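PDB 3NKL: UDP-D-quinovosamine 4-dehydrogenase, which probably acts as a membrane-bound oxidoreductase and lyase of the polysaccharide synthase family, represented here by a fragment that includes its Rossmann-type CoA-binding domain. Local coordinates for residues R53-Y56 against L57-I61; V79-K82 against V83-S87. All coordinates share one frame; numbering follows the deposited sequence.

Both contacts are local, contact 1 where a loop turns into helix 57-64 and contact 2 within helix 78-89, and both lie in the same Rossmann-type domain, their centres about 15 Å apart. Both are partly buried: each helix sets two buried aliphatic residues against the sheet, Leu57 and Leu60 in contact 1, Ile84 and Ile85 in contact 2, and keeps its exposed residues at the surface. Contact 1 carries an arginine-tyrosine stack, two bridging waters and two sulfate ions at its solvent edge, and its first helical amides turn partly to water. Contact 2, inside a single helix, is held by regular backbone bonds and aliphatic packing, and Gln80 accepts a weak bond from the second subunit.

Contact 1: residues R53-Y56 against L57-I61; sequences RPKY and LERLI. With SO4 (sulfate ion), chain K; SO4 (sulfate ion), chain J.
Arg59 lays its guanidinium flat over one face of the Tyr56 ring, three residues back, where the loop after strand 49-52 becomes helix 57-64. The two planes are 21° apart, and Arg59 CZ stands 3.9 Å from the ring centroid, close to the ring normal, in a cation-pi stack. Arg59 NH1 comes within 3.4 Å of Tyr56 CZ, and Arg59 CD adds a CH-pi contact. The first torsion of Arg59 sets CG between the backbone N and the carbonyl carbon (chi1 71°), and a bend at chi3 then folds the group back over the ring.

The tight part is the start of the helix. Leu60 N donates to Tyr56 O (3.1 Å), while Leu57 N reaches Pro54 O from above its carbonyl plane (3.0 Å). Leu57 CB and CG pack against that same Pro54 oxygen, and Leu60 CD1 meets Tyr56 CB at 4.0 Å.

The outer side is looser and wet. One water, at the guanidinium edge, accepts from Arg59 N and NE and donates to Lys55 O, helping to fix the rotation of the stacked group; another links Lys55 O to Glu58 N and OE1. The extended Lys55 crosses the arginine at a slant, its CE 3.7 Å from Arg59 NH2, while NZ, of like charge, lies farther off. Tyr56 OH donates to O1 of one sulfate (2.7 Å), and Arg53 NH2 holds O3 of the other weakly; both ions probably come from the crystallisation liquor.

His42 meets the Tyr56 ring edge-to-face, and Lys43 NZ bonds to its hydroxyl. On the inner side, Pro54, Leu57 and Leu60 all touch Ile35 of strand 29-35, Leu57 also reaches Leu8 of strand 5-10, and Pro54 touches Tyr10.

Contact 2: residues V79-K82 against V83-S87; sequences VQKK and VIIES
Helix 78-89 is the connecting helix of the beta-alpha-beta unit formed with strands 68-71 and 94-97, and within it Gln80 and Lys81 pack on Ile84 and Ile85 one turn later. Four successive backbone bonds join the segments: Val83 N to Val79 O, Ile84 N to Gln80 O, Ile85 N to Lys81 O (2.8 Å) and Glu86 N to Lys82 O.

The Gln80 chain starts away from Ile84, with CG opposite the backbone N (chi1 179°), but a bend at chi2 (55°) swings the amide back, and OE1 lies 3.6 Å from Ile84 CG1. That oxygen also takes a weak hydrogen bond from Lys40 of the second subunit. Lys81 runs extended; its CG touches Ile85 CD1 at 4.0 Å, and its NZ goes on to Thr97 OG1. Ile85 CG1 packs 3.3 Å from Lys81 O. Both isoleucines are buried against Leu71 of strand 68-71, and Ile85 also touches Asp121 of helix 119-123.

On the outer side Glu86 CG lies against Lys82 O (3.2 Å). Farther along, Ser87 OG donates to Ile84 O (2.7 Å), giving that carbonyl a side-chain donor.

Although Lys82 and Glu86 are opposite charges one turn apart, Lys82 NZ and Glu86 OE2 are 7.6 Å from each other and form no salt bridge. The turn is therefore held by main-chain bonds and by aliphatic carbons facing the sheet, while Lys81 NZ bonds to Thr97 and Gln80 OE1 is held weakly by the second subunit.

Contact 1: residues R53-Y56 against L57-I61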
loop_
_atom_site.group_PDB
_atom_site.type_symbol
_atom_site.label_atom_id
_atom_site.label_comp_id
_atom_site.label_asym_id
_atom_site.label_seq_id
_atom_site.Cartn_x
_atom_site.Cartn_y
_atom_site.Cartn_z
ATOM N N ARG B 53 -11.074 -7.671 7.805
ATOM C CA ARG B 53 -10.765 -6.591 8.727
ATOM C C ARG B 53 -10.118 -7.199 9.968
ATOM O O ARG B 53 -10.317 -8.394 10.267
ATOM C CB ARG B 53 -12.045 -5.837 9.109
ATOM C CG ARG B 53 -13.081 -6.746 9.786
ATOM C CD ARG B 53 -13.804 -6.056 10.945
ATOM N NE ARG B 53 -15.073 -5.449 10.563
ATOM C CZ ARG B 53 -15.619 -4.404 11.181
ATOM N NH1 ARG B 53 -16.781 -3.920 10.766
ATOM N NH2 ARG B 53 -15.000 -3.834 12.207
ATOM N N PRO B 54 -9.342 -6.387 10.703
ATOM C CA PRO B 54 -8.521 -6.909 11.804
ATOM C C PRO B 54 -9.346 -7.516 12.938
ATOM O O PRO B 54 -8.806 -8.244 13.761
ATOM C CB PRO B 54 -7.777 -5.673 12.316
ATOM C CG PRO B 54 -7.851 -4.672 11.205
ATOM C CD PRO B 54 -9.091 -4.958 10.431
ATOM N N LYS B 55 -10.632 -7.195 13.001
ATOM C CA LYS B 55 -11.505 -7.798 14.000
ATOM C C LYS B 55 -11.530 -9.315 13.843
ATOM O O LYS B 55 -11.809 -10.047 14.796
ATOM C CB LYS B 55 -12.931 -7.225 13.872
ATOM C CG LYS B 55 -14.000 -7.970 14.669
ATOM C CD LYS B 55 -15.352 -7.240 14.552
ATOM C CE LYS B 55 -16.506 -8.005 15.208
ATOM N NZ LYS B 55 -17.825 -7.317 14.985
ATOM N N TYR B 56 -11.242 -9.789 12.637
ATOM C CA TYR B 56 -11.251 -11.232 12.370
ATOM C C TYR B 56 -9.967 -11.970 12.789
ATOM O O TYR B 56 -9.879 -13.176 12.607
ATOM C CB TYR B 56 -11.540 -11.500 10.884
ATOM C CG TYR B 56 -13.020 -11.478 10.543
ATOM C CD1 TYR B 56 -13.621 -12.541 9.895
ATOM C CD2 TYR B 56 -13.811 -10.396 10.887
ATOM C CE1 TYR B 56 -14.974 -12.523 9.589
ATOM C CE2 TYR B 56 -15.172 -10.373 10.592
ATOM C CZ TYR B 56 -15.742 -11.435 9.941
ATOM O OH TYR B 56 -17.089 -11.415 9.643
ATOM N N LEU B 57 -8.971 -11.251 13.308
ATOM C CA LEU B 57 -7.684 -11.861 13.663
ATOM C C LEU B 57 -7.833 -13.074 14.588
ATOM O O LEU B 57 -7.316 -14.161 14.312
ATOM C CB LEU B 57 -6.772 -10.831 14.338
ATOM C CG LEU B 57 -5.886 -9.993 13.414
ATOM C CD1 LEU B 57 -5.286 -8.862 14.221
ATOM C CD2 LEU B 57 -4.791 -10.847 12.782
ATOM N N GLU B 58 -8.518 -12.881 15.701
ATOM C CA GLU B 58 -8.649 -13.960 16.677
ATOM C C GLU B 58 -9.284 -15.198 16.085
ATOM O O GLU B 58 -8.777 -16.307 16.256
ATOM C CB GLU B 58 -9.428 -13.488 17.899
ATOM C CG GLU B 58 -8.581 -12.633 18.817
ATOM C CD GLU B 58 -9.365 -11.527 19.491
ATOM O OE1 GLU B 58 -9.015 -10.342 19.292
ATOM O OE2 GLU B 58 -10.328 -11.845 20.220
ATOM N N ARG B 59 -10.388 -15.018 15.372
ATOM C CA ARG B 59 -11.107 -16.170 14.862
ATOM C C ARG B 59 -10.350 -16.908 13.760
ATOM O O ARG B 59 -10.475 -18.115 13.635
ATOM C CB ARG B 59 -12.528 -15.794 14.420
ATOM C CG ARG B 59 -12.631 -14.962 13.159
ATOM C CD ARG B 59 -14.077 -14.446 12.964
ATOM N NE ARG B 59 -14.366 -13.305 13.836
ATOM C CZ ARG B 59 -15.483 -12.579 13.793
ATOM N NH1 ARG B 59 -16.441 -12.871 12.919
ATOM N NH2 ARG B 59 -15.640 -11.557 14.626
ATOM N N LEU B 60 -9.567 -16.190 12.962
ATOM C CA LEU B 60 -8.789 -16.821 11.891
ATOM C C LEU B 60 -7.592 -17.561 12.467
ATOM O O LEU B 60 -7.259 -18.664 12.033
ATOM C CB LEU B 60 -8.306 -15.762 10.882
ATOM C CG LEU B 60 -9.385 -15.144 9.980
ATOM C CD1 LEU B 60 -8.830 -13.911 9.248
ATOM C CD2 LEU B 60 -9.920 -16.174 8.986
ATOM N N ILE B 61 -6.940 -16.952 13.450
ATOM C CA ILE B 61 -5.783 -17.586 14.077
ATOM C C ILE B 61 -6.217 -18.910 14.711
ATOM O O ILE B 61 -5.580 -19.935 14.521
ATOM C CB ILE B 61 -5.157 -16.660 15.137
ATOM C CG1 ILE B 61 -4.320 -15.573 14.446
ATOM C CG2 ILE B 61 -4.318 -17.467 16.133
ATOM C CD1 ILE B 61 -3.846 -14.483 15.414
HETATM S S SO4 K . -11.567 -3.446 13.070
HETATM O O1 SO4 K . -11.731 -4.597 12.192
HETATM O O2 SO4 K . -10.888 -2.361 12.344
HETATM O O3 SO4 K . -12.896 -2.988 13.490
HETATM O O4 SO4 K . -10.782 -3.811 14.251
HETATM S S SO4 J . -18.767 -8.326 9.582
HETATM O O1 SO4 J . -18.504 -9.332 8.555
HETATM O O2 SO4 J . -20.188 -7.995 9.544
HETATM O O3 SO4 J . -18.425 -8.825 10.914
HETATM O O4 SO4 J . -17.978 -7.129 9.305
HETATM O O HOH W 1 -12.081 -12.522 15.625
HETATM O O HOH W 2 -9.347 -10.379 16.637
#

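Contact 2: residues V79-K82 against V83-S87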
loop_
_atom_site.group_PDB
_atom_site.type_symbol
_atom_site.label_atom_id
_atom_site.label_comp_id
_atom_site.label_asym_id
_atom_site.label_seq_id
_atom_site.Cartn_x
_atom_site.Cartn_y
_atom_site.Cartn_z
ATOM N N VAL B 79 4.281 4.798 13.946
ATOM C CA VAL B 79 3.258 4.742 14.998
ATOM C C VAL B 79 2.210 3.669 14.722
ATOM O O VAL B 79 1.859 2.860 15.598
ATOM C CB VAL B 79 2.532 6.077 15.167
ATOM C CG1 VAL B 79 1.303 5.872 16.035
ATOM C CG2 VAL B 79 3.463 7.102 15.790
ATOM N N GLN B 80 1.710 3.654 13.491
ATOM C CA GLN B 80 0.674 2.701 13.104
ATOM C C GLN B 80 1.205 1.262 13.052
ATOM O O GLN B 80 0.499 0.313 13.398
ATOM C CB GLN B 80 0.086 3.098 11.748
ATOM C CG GLN B 80 -0.983 2.153 11.232
ATOM C CD GLN B 80 -2.136 1.942 12.217
ATOM O OE1 GLN B 80 -2.653 0.828 12.355
ATOM N NE2 GLN B 80 -2.541 3.007 12.899
ATOM N N LYS B 81 2.444 1.093 12.607
ATOM C CA LYS B 81 3.009 -0.252 12.548
ATOM C C LYS B 81 3.133 -0.845 13.952
ATOM O O LYS B 81 2.896 -2.043 14.156
ATOM C CB LYS B 81 4.369 -0.259 11.844
ATOM C CG LYS B 81 4.803 -1.715 11.456
ATOM C CD LYS B 81 6.200 -1.711 10.793
ATOM C CE LYS B 81 6.506 -3.081 10.144
ATOM N NZ LYS B 81 7.875 -3.167 9.590
ATOM N N LYS B 82 3.481 -0.007 14.920
ATOM C CA LYS B 82 3.594 -0.499 16.308
ATOM C C LYS B 82 2.237 -0.859 16.894
ATOM O O LYS B 82 2.104 -1.847 17.637
ATOM C CB LYS B 82 4.332 0.510 17.197
ATOM C CG LYS B 82 5.838 0.564 16.898
ATOM C CD LYS B 82 6.519 1.765 17.589
ATOM C CE LYS B 82 7.926 1.994 17.045
ATOM N NZ LYS B 82 8.520 3.304 17.471
ATOM N N VAL B 83 1.217 -0.082 16.550
ATOM C CA VAL B 83 -0.150 -0.429 16.937
ATOM C C VAL B 83 -0.480 -1.834 16.441
ATOM O O VAL B 83 -0.969 -2.692 17.192
ATOM C CB VAL B 83 -1.161 0.564 16.345
ATOM C CG1 VAL B 83 -2.565 -0.004 16.429
ATOM C CG2 VAL B 83 -1.058 1.905 17.060
ATOM N N ILE B 84 -0.198 -2.070 15.164
ATOM C CA ILE B 84 -0.424 -3.377 14.558
ATOM C C ILE B 84 0.382 -4.482 15.266
ATOM O O ILE B 84 -0.153 -5.543 15.614
ATOM C CB ILE B 84 -0.088 -3.333 13.058
ATOM C CG1 ILE B 84 -1.140 -2.478 12.311
ATOM C CG2 ILE B 84 0.023 -4.764 12.482
ATOM C CD1 ILE B 84 -0.787 -2.243 10.849
ATOM N N ILE B 85 1.657 -4.219 15.502
ATOM C CA ILE B 85 2.536 -5.245 16.070
ATOM C C ILE B 85 2.070 -5.607 17.466
ATOM O O ILE B 85 2.007 -6.783 17.824
ATOM C CB ILE B 85 4.007 -4.780 16.140
ATOM C CG1 ILE B 85 4.631 -4.741 14.734
ATOM C CG2 ILE B 85 4.826 -5.718 17.036
ATOM C CD1 ILE B 85 5.905 -3.855 14.638
ATOM N N GLU B 86 1.728 -4.608 18.264
ATOM C CA GLU B 86 1.280 -4.893 19.625
ATOM C C GLU B 86 -0.046 -5.652 19.648
ATOM O O GLU B 86 -0.250 -6.529 20.494
ATOM C CB GLU B 86 1.214 -3.603 20.458
ATOM C CG GLU B 86 2.603 -2.973 20.628
ATOM C CD GLU B 86 2.628 -1.775 21.572
ATOM O OE1 GLU B 86 2.046 -1.848 22.681
ATOM O OE2 GLU B 86 3.251 -0.759 21.207
ATOM N N SER B 87 -0.934 -5.330 18.714
ATOM C CA SER B 87 -2.202 -6.047 18.586
ATOM C C SER B 87 -1.961 -7.534 18.313
ATOM O O SER B 87 -2.671 -8.393 18.828
ATOM C CB SER B 87 -3.093 -5.413 17.500
ATOM O OG SER B 87 -2.770 -5.861 16.179
#